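Peptidyl-prolyl cis-trans isomerase ([Pseudomonas syringae] pv. tomato str. DC3000, PDB 5XB0) probably catalyses the cis-trans isomerisation of peptide bonds preceding proline, as an FKBP-type peptidyl-prolyl isomerase domain cut from a longer protein. Local coordinates at residues A[75-80]-A[87-92]; A[27-32]-A[95-100]; A[55-58]-A[64-67]. All coordinates share one frame; numbering follows the deposited sequence.

Contact 1 of 3, residues A[75-80]-A[87-92]; sequences FRLDSV and ALQNMP
Leu77 meets Leu88 and Gln89 through aliphatic carbons alone, and the flat Arg76-Asp78 pair lies away from it. The guanidinium of Arg76 has the carboxylate of Asp78 at its edge: NE and NH2 take one oxygen each in a side-on salt bridge, tilted at NE but in the guanidinium plane and nearly straight from NH2 to OD2 (2.8 Å, 177°). OD1 also accepts from OG of Ser79, on the anti side but well out of the carboxylate plane. The backbone bond from Ser79 N to Arg76 O closes this turn, whose polar side chains are exposed whereas Leu77 is buried. With chi1 at -83°, CG of Leu77 stands beside its own backbone N, and the side chain runs at an angle across its two partners. CD2 reaches CD1 of Leu88 at 4.0 Å, and CD1 rests 4.1 Å from CG of Gln89; a branched leucine can thus serve each neighbour with one methyl. Gln89 offers its CG methylene, while NE2 bonds to Thr85 O, which suits a long, partly exposed polar residue. Thr85 OG1 also bonds to Leu77 O. The contact joins the turn leaving strand 73-76 to the loop leaving helix 82-87, with Leu77 against Val52 of strand 51-59 and Leu88 resting on Ile126 of strand 122-132.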
# COMPACT_ATOMS: atom_id res chain seq x y z
N PHE A 75 -8.73 -3.33 -10.75
CA PHE A 75 -7.54 -4.19 -10.63
C PHE A 75 -7.93 -5.57 -10.11
O PHE A 75 -8.81 -5.69 -9.27
CB PHE A 75 -6.52 -3.59 -9.66
CG PHE A 75 -5.94 -2.29 -10.10
CD1 PHE A 75 -4.99 -2.25 -11.11
CD2 PHE A 75 -6.32 -1.11 -9.50
CE1 PHE A 75 -4.44 -1.05 -11.51
CE2 PHE A 75 -5.77 0.10 -9.90
CZ PHE A 75 -4.83 0.13 -10.91
N ARG A 76 -7.26 -6.61 -10.60
CA ARG A 76 -7.37 -7.93 -10.00
C ARG A 76 -6.50 -8.01 -8.77
O ARG A 76 -5.30 -7.70 -8.83
CB ARG A 76 -6.97 -9.02 -11.00
CG ARG A 76 -7.97 -9.24 -12.09
CD ARG A 76 -7.51 -10.28 -13.08
NE ARG A 76 -7.24 -11.57 -12.43
CZ ARG A 76 -7.44 -12.74 -13.02
NH1 ARG A 76 -7.92 -12.80 -14.25
NH2 ARG A 76 -7.17 -13.86 -12.36
N LEU A 77 -7.07 -8.41 -7.64
CA LEU A 77 -6.28 -8.54 -6.41
C LEU A 77 -5.17 -9.58 -6.53
O LEU A 77 -4.14 -9.46 -5.85
CB LEU A 77 -7.18 -8.89 -5.22
CG LEU A 77 -7.88 -7.71 -4.56
CD1 LEU A 77 -8.42 -8.13 -3.21
CD2 LEU A 77 -6.94 -6.51 -4.41
N ASP A 78 -5.34 -10.58 -7.38
CA ASP A 78 -4.30 -11.60 -7.52
C ASP A 78 -3.16 -11.14 -8.43
O ASP A 78 -2.22 -11.90 -8.69
CB ASP A 78 -4.88 -12.94 -8.02
CG ASP A 78 -5.49 -12.87 -9.43
OD1 ASP A 78 -5.27 -11.89 -10.19
OD2 ASP A 78 -6.18 -13.85 -9.79
N SER A 79 -3.23 -9.90 -8.90
CA SER A 79 -2.28 -9.45 -9.91
C SER A 79 -1.63 -8.11 -9.58
O SER A 79 -0.99 -7.50 -10.44
CB SER A 79 -2.97 -9.35 -11.27
OG SER A 79 -3.38 -10.63 -11.71
N VAL A 80 -1.79 -7.67 -8.34
CA VAL A 80 -1.18 -6.43 -7.87
C VAL A 80 -0.12 -6.75 -6.81
O VAL A 80 0.09 -7.93 -6.47
CB VAL A 80 -2.23 -5.46 -7.27
CG1 VAL A 80 -3.17 -4.96 -8.37
CG2 VAL A 80 -3.01 -6.14 -6.16
N ALA A 87 -4.18 -6.62 2.16
CA ALA A 87 -4.80 -5.55 2.93
C ALA A 87 -6.22 -5.27 2.45
O ALA A 87 -7.12 -5.07 3.26
CB ALA A 87 -3.96 -4.28 2.86
N LEU A 88 -6.42 -5.27 1.14
CA LEU A 88 -7.71 -4.80 0.62
C LEU A 88 -8.84 -5.80 0.88
O LEU A 88 -10.02 -5.44 0.82
CB LEU A 88 -7.59 -4.46 -0.86
CG LEU A 88 -6.69 -3.26 -1.16
CD1 LEU A 88 -6.75 -2.88 -2.65
CD2 LEU A 88 -7.06 -2.07 -0.28
N GLN A 89 -8.51 -7.05 1.20
CA GLN A 89 -9.56 -8.01 1.58
C GLN A 89 -10.28 -7.59 2.86
O GLN A 89 -11.37 -8.09 3.15
CB GLN A 89 -8.96 -9.40 1.76
CG GLN A 89 -8.57 -10.04 0.45
CD GLN A 89 -7.92 -11.39 0.66
OE1 GLN A 89 -8.56 -12.35 1.10
NE2 GLN A 89 -6.62 -11.46 0.37
N ASN A 90 -9.68 -6.67 3.60
CA ASN A 90 -10.27 -6.14 4.83
C ASN A 90 -11.15 -4.93 4.61
O ASN A 90 -11.84 -4.48 5.53
CB ASN A 90 -9.16 -5.76 5.80
CG ASN A 90 -8.32 -6.94 6.22
OD1 ASN A 90 -8.78 -7.78 6.98
ND2 ASN A 90 -7.10 -7.01 5.70
N MET A 91 -11.11 -4.39 3.39
CA MET A 91 -11.63 -3.05 3.15
C MET A 91 -13.04 -3.06 2.59
O MET A 91 -13.29 -3.64 1.55
CB MET A 91 -10.70 -2.32 2.18
CG MET A 91 -11.01 -0.85 2.08
SD MET A 91 -9.82 -0.01 1.02
CE MET A 91 -10.34 1.70 1.24
N PRO A 92 -13.99 -2.41 3.29
CA PRO A 92 -15.37 -2.36 2.79
C PRO A 92 -15.55 -1.28 1.72
O PRO A 92 -14.93 -0.22 1.81
CB PRO A 92 -16.19 -2.03 4.04
CG PRO A 92 -15.24 -1.26 4.90
CD PRO A 92 -13.85 -1.77 4.61

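Contact 2 of 3, residues A[27-32]-A[95-100]; sequences KELADG and AKWRLV
Leu29 packs against Trp97 and Leu99 at one edge of the curled antiparallel sheet of the FKBP fold, where the loop after strand 27-28 folds over strand 96-101. The more buried part of the contact is apolar, though itself only lightly touching, and centres on one methyl: CD1 of Leu29 lies 4.4 Å from CZ3 of Trp97, approaching the indole at a slant, and at the same distance from CD2 of Leu99. In Leu29, CG lies opposite the carbonyl carbon (chi1 -49°) and chi2 is extended, which carries the methyl inward towards the sheet. Alternate residues of a strand share a face, hence Trp97 and Leu99 can receive one leucine together; Met35 of strand 34-37 touches all three and fills in around them. Further along, towards the more exposed end of the loop, the contact is one of backbone only. Gly32, at a positive phi of 81°, lets the chain swing into strand 34-37, and it comes up to Val100, whose side chain lies instead against Phe16 and Met17 of helix 6-21. The nearest atoms at this end are two acceptors, Gly32 O and Val100 O, 4.2 Å apart and therefore not bonded to each other.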
# COMPACT_ATOMS: atom_id res chain seq x y z
N LYS A 27 -3.72 0.42 12.49
CA LYS A 27 -3.94 -1.01 12.66
C LYS A 27 -2.90 -1.77 11.84
O LYS A 27 -2.64 -1.44 10.68
CB LYS A 27 -5.34 -1.41 12.21
CG LYS A 27 -6.46 -0.58 12.81
CD LYS A 27 -6.31 -0.46 14.31
CE LYS A 27 -7.39 0.43 14.90
NZ LYS A 27 -8.74 -0.14 14.65
N GLU A 28 -2.30 -2.80 12.45
CA GLU A 28 -1.35 -3.63 11.72
C GLU A 28 -2.08 -4.83 11.14
O GLU A 28 -2.50 -5.73 11.87
CB GLU A 28 -0.21 -4.10 12.62
CG GLU A 28 0.82 -4.92 11.86
CD GLU A 28 1.94 -5.46 12.74
OE1 GLU A 28 2.81 -6.19 12.21
OE2 GLU A 28 1.95 -5.17 13.96
N LEU A 29 -2.24 -4.80 9.81
CA LEU A 29 -2.86 -5.90 9.09
C LEU A 29 -1.85 -7.02 8.87
O LEU A 29 -0.73 -6.98 9.42
CB LEU A 29 -3.43 -5.40 7.76
CG LEU A 29 -4.29 -4.13 7.82
CD1 LEU A 29 -4.69 -3.70 6.41
CD2 LEU A 29 -5.54 -4.36 8.67
N ALA A 30 -2.23 -8.04 8.10
CA ALA A 30 -1.30 -9.13 7.81
C ALA A 30 -0.03 -8.63 7.14
O ALA A 30 -0.05 -7.61 6.43
CB ALA A 30 -1.98 -10.17 6.93
N ASP A 31 1.07 -9.33 7.40
CA ASP A 31 2.33 -9.11 6.67
C ASP A 31 2.88 -7.69 6.82
O ASP A 31 3.57 -7.19 5.94
CB ASP A 31 2.14 -9.44 5.19
CG ASP A 31 1.78 -10.91 4.97
OD1 ASP A 31 2.31 -11.77 5.71
OD2 ASP A 31 0.97 -11.21 4.07
N GLY A 32 2.59 -7.06 7.95
CA GLY A 32 3.21 -5.78 8.28
C GLY A 32 2.62 -4.54 7.63
O GLY A 32 3.14 -3.45 7.82
N ALA A 95 -15.06 2.86 1.90
CA ALA A 95 -14.02 3.33 2.81
C ALA A 95 -12.92 4.10 2.07
O ALA A 95 -12.73 3.93 0.86
CB ALA A 95 -13.41 2.17 3.58
N LYS A 96 -12.22 4.95 2.82
CA LYS A 96 -10.98 5.59 2.36
C LYS A 96 -9.91 5.27 3.39
O LYS A 96 -10.07 5.60 4.58
CB LYS A 96 -11.14 7.11 2.23
CG LYS A 96 -12.23 7.57 1.27
CD LYS A 96 -12.00 9.02 0.84
CE LYS A 96 -13.30 9.76 0.54
NZ LYS A 96 -14.07 10.03 1.79
N TRP A 97 -8.85 4.60 2.95
CA TRP A 97 -7.78 4.11 3.81
C TRP A 97 -6.41 4.63 3.40
O TRP A 97 -6.14 4.80 2.22
CB TRP A 97 -7.72 2.58 3.77
CG TRP A 97 -8.74 1.89 4.62
CD1 TRP A 97 -9.78 2.47 5.30
CD2 TRP A 97 -8.81 0.49 4.89
NE1 TRP A 97 -10.49 1.51 5.99
CE2 TRP A 97 -9.91 0.29 5.76
CE3 TRP A 97 -8.04 -0.62 4.50
CZ2 TRP A 97 -10.27 -0.98 6.23
CZ3 TRP A 97 -8.39 -1.87 4.98
CH2 TRP A 97 -9.50 -2.04 5.83
N ARG A 98 -5.56 4.86 4.40
CA ARG A 98 -4.14 5.05 4.19
C ARG A 98 -3.45 3.73 4.50
O ARG A 98 -3.71 3.12 5.54
CB ARG A 98 -3.60 6.18 5.08
CG ARG A 98 -2.08 6.37 5.03
CD ARG A 98 -1.73 7.66 5.77
NE ARG A 98 -0.35 8.10 5.62
CZ ARG A 98 0.64 7.66 6.38
NH1 ARG A 98 0.38 6.75 7.31
NH2 ARG A 98 1.88 8.10 6.21
N LEU A 99 -2.64 3.25 3.57
CA LEU A 99 -1.86 2.03 3.76
C LEU A 99 -0.39 2.34 3.69
O LEU A 99 0.06 2.98 2.74
CB LEU A 99 -2.20 0.98 2.70
CG LEU A 99 -3.62 0.45 2.62
CD1 LEU A 99 -3.70 -0.62 1.52
CD2 LEU A 99 -4.06 -0.14 3.96
N VAL A 100 0.38 1.85 4.65
CA VAL A 100 1.83 1.89 4.55
C VAL A 100 2.30 0.46 4.37
O VAL A 100 2.02 -0.39 5.20
CB VAL A 100 2.50 2.51 5.80
CG1 VAL A 100 4.00 2.63 5.59
CG2 VAL A 100 1.91 3.88 6.09

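Contact 3 of 3, residues A[55-58]-A[64-67]; sequences RYVG and KIFD
A classic beta bulge interrupts the antiparallel hairpin of strands 51-59 and 65-68: Phe66 and Asp67 both face Gly58. Gly58 N donates to Asp67 O at 2.8 Å, nearly in line with that carbonyl, and Gly58 O accepts from Phe66 N at 2.9 Å; the same oxygen receives a CA-H contact from Ile65. The bulge puts both residues opposite Gly58, with Phe66 turned over it and Asp67 reaching Tyr56. The ring of Phe66, with CG between the backbone N and carbonyl carbon (chi1 63°), folds back across the hairpin, so that one face covers Gly58 O, 3.3 Å from CD2. Glycine suits position 58 because the ring atom CZ already occupies the direction a beta carbon would take. Beside the bulge, CG1 of Val57 and CG1 of Ile65 meet at 3.8 Å, two beta-branched residues common in strands.

Asp67 has CG anti to the backbone N (chi1 -171°), which brings its carboxylate to Tyr56. The phenol OH donates to OD2 at 2.6 Å, arriving from above the carboxylate plane, while OD2 lies at the edge of the ring; the two planes stand 73° apart. Trp84 meets the Tyr56 ring edge-to-face. In relatives of this family the corresponding Tyr, Phe, Asp and Trp line the prolyl-binding pocket. A tartaric acid, probably from the crystallisation liquor, lies about 3 Å from the Asp67 side chain. The phenol bond helps to orient the carboxylate, and this pair and the Phe66 ring packed over Gly58 place polar and apolar groups side by side, consistent with that pocket.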
# COMPACT_ATOMS: atom_id res chain seq x y z
N ARG A 55 -9.87 4.52 -6.47
CA ARG A 55 -9.04 5.69 -6.70
C ARG A 55 -7.86 5.55 -5.77
O ARG A 55 -8.01 5.05 -4.65
CB ARG A 55 -9.78 6.99 -6.41
CG ARG A 55 -10.97 7.27 -7.27
CD ARG A 55 -11.48 8.67 -6.99
NE ARG A 55 -12.49 9.05 -7.96
CZ ARG A 55 -13.78 8.81 -7.81
NH1 ARG A 55 -14.22 8.22 -6.71
NH2 ARG A 55 -14.63 9.19 -8.75
N TYR A 56 -6.69 6.01 -6.20
CA TYR A 56 -5.52 5.87 -5.34
C TYR A 56 -4.46 6.91 -5.63
O TYR A 56 -4.36 7.45 -6.73
CB TYR A 56 -4.91 4.47 -5.45
CG TYR A 56 -4.26 4.18 -6.79
CD1 TYR A 56 -5.01 3.75 -7.87
CD2 TYR A 56 -2.89 4.35 -6.97
CE1 TYR A 56 -4.42 3.51 -9.11
CE2 TYR A 56 -2.29 4.11 -8.21
CZ TYR A 56 -3.06 3.67 -9.27
OH TYR A 56 -2.49 3.43 -10.50
N VAL A 57 -3.65 7.18 -4.62
CA VAL A 57 -2.43 7.94 -4.78
C VAL A 57 -1.33 7.14 -4.10
O VAL A 57 -1.47 6.78 -2.94
CB VAL A 57 -2.52 9.35 -4.17
CG1 VAL A 57 -1.19 10.09 -4.38
CG2 VAL A 57 -3.64 10.13 -4.83
N GLY A 58 -0.25 6.87 -4.82
CA GLY A 58 0.87 6.14 -4.26
C GLY A 58 2.08 7.04 -4.12
O GLY A 58 2.47 7.71 -5.09
N LYS A 64 6.85 11.94 -2.51
CA LYS A 64 6.77 11.94 -3.97
C LYS A 64 5.72 10.96 -4.49
O LYS A 64 5.75 9.79 -4.15
CB LYS A 64 8.12 11.60 -4.60
CG LYS A 64 8.09 11.66 -6.13
CD LYS A 64 9.21 10.85 -6.76
CE LYS A 64 9.10 10.87 -8.28
NZ LYS A 64 10.11 9.99 -8.93
N ILE A 65 4.81 11.45 -5.32
CA ILE A 65 3.83 10.58 -5.96
C ILE A 65 4.49 9.80 -7.09
O ILE A 65 5.01 10.41 -8.02
CB ILE A 65 2.66 11.39 -6.50
CG1 ILE A 65 1.90 12.05 -5.35
CG2 ILE A 65 1.73 10.50 -7.34
CD1 ILE A 65 0.80 12.99 -5.82
N PHE A 66 4.45 8.48 -7.01
CA PHE A 66 5.04 7.67 -8.08
C PHE A 66 3.98 7.13 -9.04
O PHE A 66 4.31 6.77 -10.17
CB PHE A 66 5.87 6.52 -7.51
CG PHE A 66 5.08 5.54 -6.70
CD1 PHE A 66 4.40 4.49 -7.32
CD2 PHE A 66 5.02 5.64 -5.33
CE1 PHE A 66 3.67 3.58 -6.58
CE2 PHE A 66 4.31 4.73 -4.58
CZ PHE A 66 3.63 3.70 -5.22
N ASP A 67 2.73 7.08 -8.60
CA ASP A 67 1.61 6.68 -9.45
C ASP A 67 0.31 7.11 -8.79
O ASP A 67 0.23 7.15 -7.56
CB ASP A 67 1.62 5.16 -9.69
CG ASP A 67 0.61 4.72 -10.76
OD1 ASP A 67 0.29 5.52 -11.65
OD2 ASP A 67 0.13 3.56 -10.70

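From the N terminus, helix 6-21 leads to strand 27-28, and residues 27-32 open contact 2, the widest loop of the three. Within it the chain makes the hairpin that contact 3 closes between 55-58 and 64-67, then passes through strand 73-76 and helix 82-87, whose excursion contact 1 closes between 75-80 and 87-92. Contacts 3 and 1 follow in series; both nest inside contact 2, completed at 95-100, and none cross. Contact 1 bridges the others: Phe75 packs on Tyr56 of contact 3, while Ala87 meets Leu29, and Asn90 and Met91 meet Trp97, of contact 2. Contact 1 thus joins the two flanks of helix 82-87, contact 2 brings 27-32 to strand 96-101, and contact 3 pairs two strands, all on one curled sheet.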